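Local coordinates for protein metallo-beta-lactamase (PDB 5AXR) that hydrolyses the amide bond of beta-lactam rings as a zinc-dependent class B3 beta-lactamase, here with a small thiol-sulfonate bound across its two zinc ions, at residues L39-T44 with L69-H74; D76-I81 with S118-S123. One frame throughout, in Å; residues are numbered along the deposited sequence.

Overall arrangement
Interactions 1 and 2 follow one another along the chain and meet beside the dinuclear zinc site, their centres about 8 Å apart. The HxHxDH metallo-beta-lactamase motif runs through both: His72 and His74 in interaction 1 bind one zinc, Asp76 and His77 in interaction 2 bind the other, and S1 of the 1-thioethanesulfonic acid bridges the metals, 2.0 Å from the first and 2.3 Å from the second. Loop residues after strand 37-40 contact the zinc-binding region: Asp41 at Thr71, and Gly42 and Thr43 through probable hydrogen bonds, Gly42 N to His77 O (2.9 Å) and Gly80 N to Thr43 O (2.8 Å). Segment 118-123 packs against Ala78, Gly79 and Ile81, further along the chain.

Interaction 1: L39-T44 with L69-H74; sequences LVDGTT and LSTHSH. With ZN (zinc ion), chain B; NA (sodium ion), chain E; COM (1-thioethanesulfonic acid), chain J.
Asp41 grips Thr71 with both carboxylate oxygens. OD1 receives the backbone N-H of Thr71 at 2.9 Å on its syn side, 25° out of the carboxylate plane, and OD2 takes the hydroxyl proton of Thr71 OG1 at 2.6 Å through its syn lone pair. The two side chains cross at about a right angle. The Thr71 hydroxyl stands between its own backbone N and carbonyl carbon (chi1 50°), which brings OG1 to OD2 while CG2 also packs against the carboxylate. A water donates to Asp41 OD1 and to His72 O and accepts from Ser70 OG, giving OD1 a second donor. Aspartate suits this place because a short, two-pronged acceptor can hold the turn that carries His72 and His74 to their zinc; NE2 of His72 lies 2.1 Å from the metal and ND1 of His74 2.0 Å.

Before the turn the backbones pair in parallel: Leu69 N donates to Leu39 O (2.7 Å) and Asp41 N to Leu69 O (2.7 Å). On the same face of the sheet, Val40 CG2 meets Leu69 CD1 at 4.2 Å, branched apolar groups fit for a buried interface. Strands 37-40 and 65-69 are neighbours in the seven-stranded sheet, and Trp157 and Phe172 of the other sheet pack on this face, while helix 99-104 touches Ser70 through Leu102.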
loop_
_atom_site.group_PDB
_atom_site.type_symbol
_atom_site.label_atom_id
_atom_site.label_comp_id
_atom_site.label_asym_id
_atom_site.label_seq_id
_atom_site.Cartn_x
_atom_site.Cartn_y
_atom_site.Cartn_z
ATOM N N LEU A 39 -6.023 -5.909 6.854
ATOM C CA LEU A 39 -5.206 -4.713 6.909
ATOM C C LEU A 39 -4.228 -4.692 5.753
ATOM O O LEU A 39 -3.507 -5.665 5.501
ATOM C CB LEU A 39 -4.439 -4.661 8.219
ATOM C CG LEU A 39 -3.468 -3.497 8.413
ATOM C CD1 LEU A 39 -4.190 -2.176 8.569
ATOM C CD2 LEU A 39 -2.591 -3.788 9.612
ATOM N N VAL A 40 -4.131 -3.537 5.117
ATOM C CA VAL A 40 -3.154 -3.320 4.062
ATOM C C VAL A 40 -2.056 -2.394 4.576
ATOM O O VAL A 40 -2.325 -1.235 4.899
ATOM C CB VAL A 40 -3.817 -2.697 2.804
ATOM C CG1 VAL A 40 -2.826 -2.657 1.659
ATOM C CG2 VAL A 40 -5.021 -3.518 2.390
ATOM N N ASP A 41 -0.842 -2.941 4.653
ATOM C CA ASP A 41 0.385 -2.254 5.071
ATOM C C ASP A 41 0.481 -1.982 6.568
ATOM O O ASP A 41 -0.514 -2.038 7.289
ATOM C CB ASP A 41 0.675 -1.003 4.230
ATOM C CG ASP A 41 1.283 -1.354 2.857
ATOM O OD1 ASP A 41 1.804 -2.488 2.718
ATOM O OD2 ASP A 41 1.307 -0.482 1.952
ATOM N N GLY A 42 1.707 -1.822 7.052
ATOM C CA GLY A 42 1.932 -1.661 8.493
ATOM C C GLY A 42 2.581 -0.359 8.916
ATOM O O GLY A 42 2.740 -0.118 10.115
ATOM N N THR A 43 2.861 0.507 7.935
ATOM C CA THR A 43 3.689 1.707 8.087
ATOM C C THR A 43 5.089 1.358 8.659
ATOM O O THR A 43 5.659 0.325 8.308
ATOM C CB THR A 43 2.971 2.875 8.854
ATOM O OG1 THR A 43 3.062 2.706 10.273
ATOM C CG2 THR A 43 1.519 2.987 8.472
ATOM N N THR A 44 5.670 2.255 9.439
ATOM C CA THR A 44 7.037 2.099 9.891
ATOM C C THR A 44 7.043 1.244 11.141
ATOM O O THR A 44 6.002 0.981 11.754
ATOM C CB THR A 44 7.623 3.446 10.286
ATOM O OG1 THR A 44 6.747 4.044 11.240
ATOM C CG2 THR A 44 7.754 4.341 9.106
ATOM N N LEU A 69 -1.964 -7.374 4.164
ATOM C CA LEU A 69 -1.438 -7.335 2.806
ATOM C C LEU A 69 -0.321 -6.316 2.688
ATOM O O LEU A 69 -0.442 -5.196 3.186
ATOM C CB LEU A 69 -2.542 -7.017 1.818
ATOM C CG LEU A 69 -3.816 -7.849 1.951
ATOM C CD1 LEU A 69 -4.804 -7.400 0.886
ATOM C CD2 LEU A 69 -3.561 -9.339 1.827
ATOM N N SER A 70 0.753 -6.686 1.998
ATOM C CA SER A 70 1.886 -5.778 1.803
ATOM C C SER A 70 1.933 -5.279 0.363
ATOM O O SER A 70 1.828 -6.074 -0.565
ATOM C CB SER A 70 3.187 -6.505 2.125
ATOM O OG SER A 70 4.324 -5.696 1.870
ATOM N N THR A 71 2.051 -3.966 0.179
ATOM C CA THR A 71 2.262 -3.393 -1.148
ATOM C C THR A 71 3.704 -3.676 -1.603
ATOM O O THR A 71 3.946 -4.471 -2.520
ATOM C CB THR A 71 1.991 -1.870 -1.165
ATOM O OG1 THR A 71 2.685 -1.190 -0.090
ATOM C CG2 THR A 71 0.469 -1.608 -1.047
ATOM N N HIS A 72 4.656 -3.151 -0.840
ATOM C CA HIS A 72 6.048 -3.509 -1.025
ATOM C C HIS A 72 6.846 -3.407 0.264
ATOM O O HIS A 72 6.469 -2.718 1.247
ATOM C CB HIS A 72 6.688 -2.676 -2.157
ATOM C CG HIS A 72 6.918 -1.234 -1.809
ATOM N ND1 HIS A 72 5.926 -0.280 -1.874
ATOM C CD2 HIS A 72 8.022 -0.592 -1.355
ATOM C CE1 HIS A 72 6.421 0.893 -1.521
ATOM N NE2 HIS A 72 7.686 0.731 -1.190
ATOM N N SER A 73 8.023 -4.011 0.206
ATOM C CA SER A 73 8.783 -4.307 1.398
ATOM C C SER A 73 9.858 -3.268 1.677
ATOM O O SER A 73 11.029 -3.619 1.801
ATOM C CB SER A 73 9.432 -5.693 1.240
ATOM O OG SER A 73 10.180 -5.781 0.033
ATOM N N HIS A 74 9.492 -1.993 1.679
ATOM C CA HIS A 74 10.364 -0.968 2.232
ATOM C C HIS A 74 9.892 -0.658 3.632
ATOM O O HIS A 74 8.711 -0.831 3.939
ATOM C CB HIS A 74 10.333 0.310 1.398
ATOM C CG HIS A 74 11.079 0.205 0.114
ATOM N ND1 HIS A 74 10.758 0.961 -0.986
ATOM C CD2 HIS A 74 12.032 -0.660 -0.293
ATOM C CE1 HIS A 74 11.588 0.676 -1.969
ATOM N NE2 HIS A 74 12.320 -0.357 -1.600
HETATM ZN ZN ZN B . 9.169 2.196 -1.365
HETATM NA NA NA E . 3.888 -7.209 -2.093
HETATM C C1 COM J . 10.460 4.567 0.201
HETATM C C2 COM J . 10.399 5.989 0.779
HETATM S S1 COM J . 9.000 4.130 -0.787
HETATM S S2 COM J . 10.637 7.196 -0.356
HETATM O O1S COM J . 11.728 6.674 -1.461
HETATM O O2S COM J . 11.129 8.364 0.305
HETATM O O3S COM J . 9.387 7.500 -1.020
HETATM O O HOH W 1 4.329 -3.322 2.962
HETATM O O HOH W 2 5.826 -6.698 -0.273
#

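Interaction 2: D76-I81 with S118-S123; sequences DHAGGI and SNFPGS. With ZN (zinc ion), chain C; COM (1-thioethanesulfonic acid), chain J.
The backbones of Gly79 and Phe120 come within 5.4 Å, CA to CA, where Gly79, in the chain following the zinc ligands, meets an irregular loop, and no direct hydrogen bond joins the two segments. Phe120 carries most of the contact. Its CG is set between the backbone N and carbonyl carbon (chi1 55°), and the ring lies with one face against the peptide between Ala78 and Gly79: Ala78 C stands 4.2 Å above the ring plane, displaced toward the rim. At the base of the ring, Phe120 CG touches Gly79 CA at 3.8 Å; farther out, CZ meets the methyl of Ala78, CB, at 4.0 Å. Glycine and alanine suit these places because their small bulk lets a large aromatic ring come close to the main chain.

Pro121 continues the contact by setting the edge of its ring, CD, 3.7 Å from Gly79 O. At the other end Ser123 OG, anti to its backbone N (chi1 179°), approaches the CG2 branch of Ile81 at 4.0 Å, a van der Waals touch; Val92 of strand 91-95 packs on both residues. Asp76 and His77, in the same segment as Ala78, bind the second zinc with His215 and S1 of 1-thioethanesulfonic acid.

A water lies close to both Ala78 O, at 2.8 Å, and Pro121 O, at 2.9 Å, and can donate to either, a possible polar link. Ala78 O also accepts from Ile81 N. The direct contact is therefore chiefly apolar and dispersive, and the fit rests on the shape of the Phe120 ring against the Ala78-Gly79 peptide.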
loop_
_atom_site.group_PDB
_atom_site.type_symbol
_atom_site.label_atom_id
_atom_site.label_comp_id
_atom_site.label_asym_id
_atom_site.label_seq_id
_atom_site.Cartn_x
_atom_site.Cartn_y
_atom_site.Cartn_z
ATOM N N ASP A 76 9.239 1.985 5.351
ATOM C CA ASP A 76 8.186 2.933 5.609
ATOM C C ASP A 76 6.770 2.358 5.436
ATOM O O ASP A 76 5.832 2.912 5.999
ATOM C CB ASP A 76 8.404 4.235 4.845
ATOM C CG ASP A 76 8.403 4.058 3.351
ATOM O OD1 ASP A 76 8.860 3.020 2.840
ATOM O OD2 ASP A 76 7.985 5.011 2.691
ATOM N N HIS A 77 6.631 1.227 4.737
ATOM C CA HIS A 77 5.326 0.578 4.536
ATOM C C HIS A 77 5.213 -0.744 5.278
ATOM O O HIS A 77 4.105 -1.159 5.646
ATOM C CB HIS A 77 5.044 0.309 3.054
ATOM C CG HIS A 77 5.228 1.504 2.193
ATOM N ND1 HIS A 77 4.273 2.491 2.084
ATOM C CD2 HIS A 77 6.322 1.961 1.539
ATOM C CE1 HIS A 77 4.776 3.517 1.416
ATOM N NE2 HIS A 77 5.997 3.192 1.020
ATOM N N ALA A 78 6.342 -1.438 5.382
ATOM C CA ALA A 78 6.402 -2.784 5.898
ATOM C C ALA A 78 7.058 -2.839 7.283
ATOM O O ALA A 78 6.971 -3.856 7.965
ATOM C CB ALA A 78 7.176 -3.664 4.932
ATOM N N GLY A 79 7.695 -1.755 7.707
ATOM C CA GLY A 79 8.479 -1.790 8.942
ATOM C C GLY A 79 7.620 -2.171 10.132
ATOM O O GLY A 79 8.091 -2.795 11.095
ATOM N N GLY A 80 6.342 -1.800 10.061
ATOM C CA GLY A 80 5.388 -2.071 11.137
ATOM C C GLY A 80 4.670 -3.410 11.064
ATOM O O GLY A 80 3.921 -3.764 11.979
ATOM N N ILE A 81 4.833 -4.139 9.965
ATOM C CA ILE A 81 4.061 -5.364 9.760
ATOM C C ILE A 81 4.327 -6.493 10.787
ATOM O O ILE A 81 3.404 -7.188 11.188
ATOM C CB ILE A 81 4.219 -5.901 8.325
ATOM C CG1 ILE A 81 3.480 -4.995 7.341
ATOM C CG2 ILE A 81 3.682 -7.323 8.213
ATOM C CD1 ILE A 81 3.633 -5.382 5.885
ATOM N N SER A 118 16.992 1.570 6.084
ATOM C CA SER A 118 17.459 0.552 7.014
ATOM C C SER A 118 16.624 -0.730 6.920
ATOM O O SER A 118 15.521 -0.743 6.368
ATOM C CB SER A 118 17.408 1.074 8.450
ATOM O OG SER A 118 16.144 0.808 9.041
ATOM N N ASN A 119 17.155 -1.798 7.503
ATOM C CA ASN A 119 16.381 -2.999 7.773
ATOM C C ASN A 119 15.301 -2.748 8.830
ATOM O O ASN A 119 15.250 -1.685 9.459
ATOM C CB ASN A 119 17.314 -4.122 8.235
ATOM C CG ASN A 119 18.226 -4.609 7.125
ATOM O OD1 ASN A 119 18.053 -4.255 5.955
ATOM N ND2 ASN A 119 19.193 -5.444 7.481
ATOM N N PHE A 120 14.462 -3.753 9.046
ATOM C CA PHE A 120 13.387 -3.640 10.003
ATOM C C PHE A 120 13.039 -5.042 10.522
ATOM O O PHE A 120 13.625 -6.028 10.069
ATOM C CB PHE A 120 12.192 -2.953 9.321
ATOM C CG PHE A 120 11.741 -3.634 8.067
ATOM C CD1 PHE A 120 10.863 -4.709 8.125
ATOM C CD2 PHE A 120 12.189 -3.209 6.829
ATOM C CE1 PHE A 120 10.441 -5.343 6.975
ATOM C CE2 PHE A 120 11.765 -3.840 5.667
ATOM C CZ PHE A 120 10.880 -4.897 5.736
ATOM N N PRO A 121 12.119 -5.138 11.500
ATOM C CA PRO A 121 11.854 -6.453 12.087
ATOM C C PRO A 121 11.227 -7.424 11.097
ATOM O O PRO A 121 10.284 -7.065 10.379
ATOM C CB PRO A 121 10.874 -6.145 13.226
ATOM C CG PRO A 121 11.084 -4.705 13.528
ATOM C CD PRO A 121 11.403 -4.071 12.214
ATOM N N GLY A 122 11.754 -8.644 11.064
ATOM C CA GLY A 122 11.184 -9.699 10.259
ATOM C C GLY A 122 9.849 -10.151 10.830
ATOM O O GLY A 122 9.603 -10.062 12.030
ATOM N N SER A 123 8.979 -10.632 9.959
ATOM C CA SER A 123 7.630 -10.998 10.347
ATOM C C SER A 123 7.471 -12.514 10.253
ATOM O O SER A 123 8.013 -13.149 9.347
ATOM C CB SER A 123 6.610 -10.280 9.450
ATOM O OG SER A 123 5.280 -10.639 9.795
HETATM ZN ZN ZN C . 7.397 4.676 0.803
HETATM C C1 COM J . 10.460 4.567 0.201
HETATM C C2 COM J . 10.399 5.989 0.779
HETATM S S1 COM J . 9.000 4.130 -0.787
HETATM S S2 COM J . 10.637 7.196 -0.356
HETATM O O1S COM J . 11.728 6.674 -1.461
HETATM O O2S COM J . 11.129 8.364 0.305
HETATM O O3S COM J . 9.387 7.500 -1.020
HETATM O O HOH W 3 7.757 -5.904 9.747
#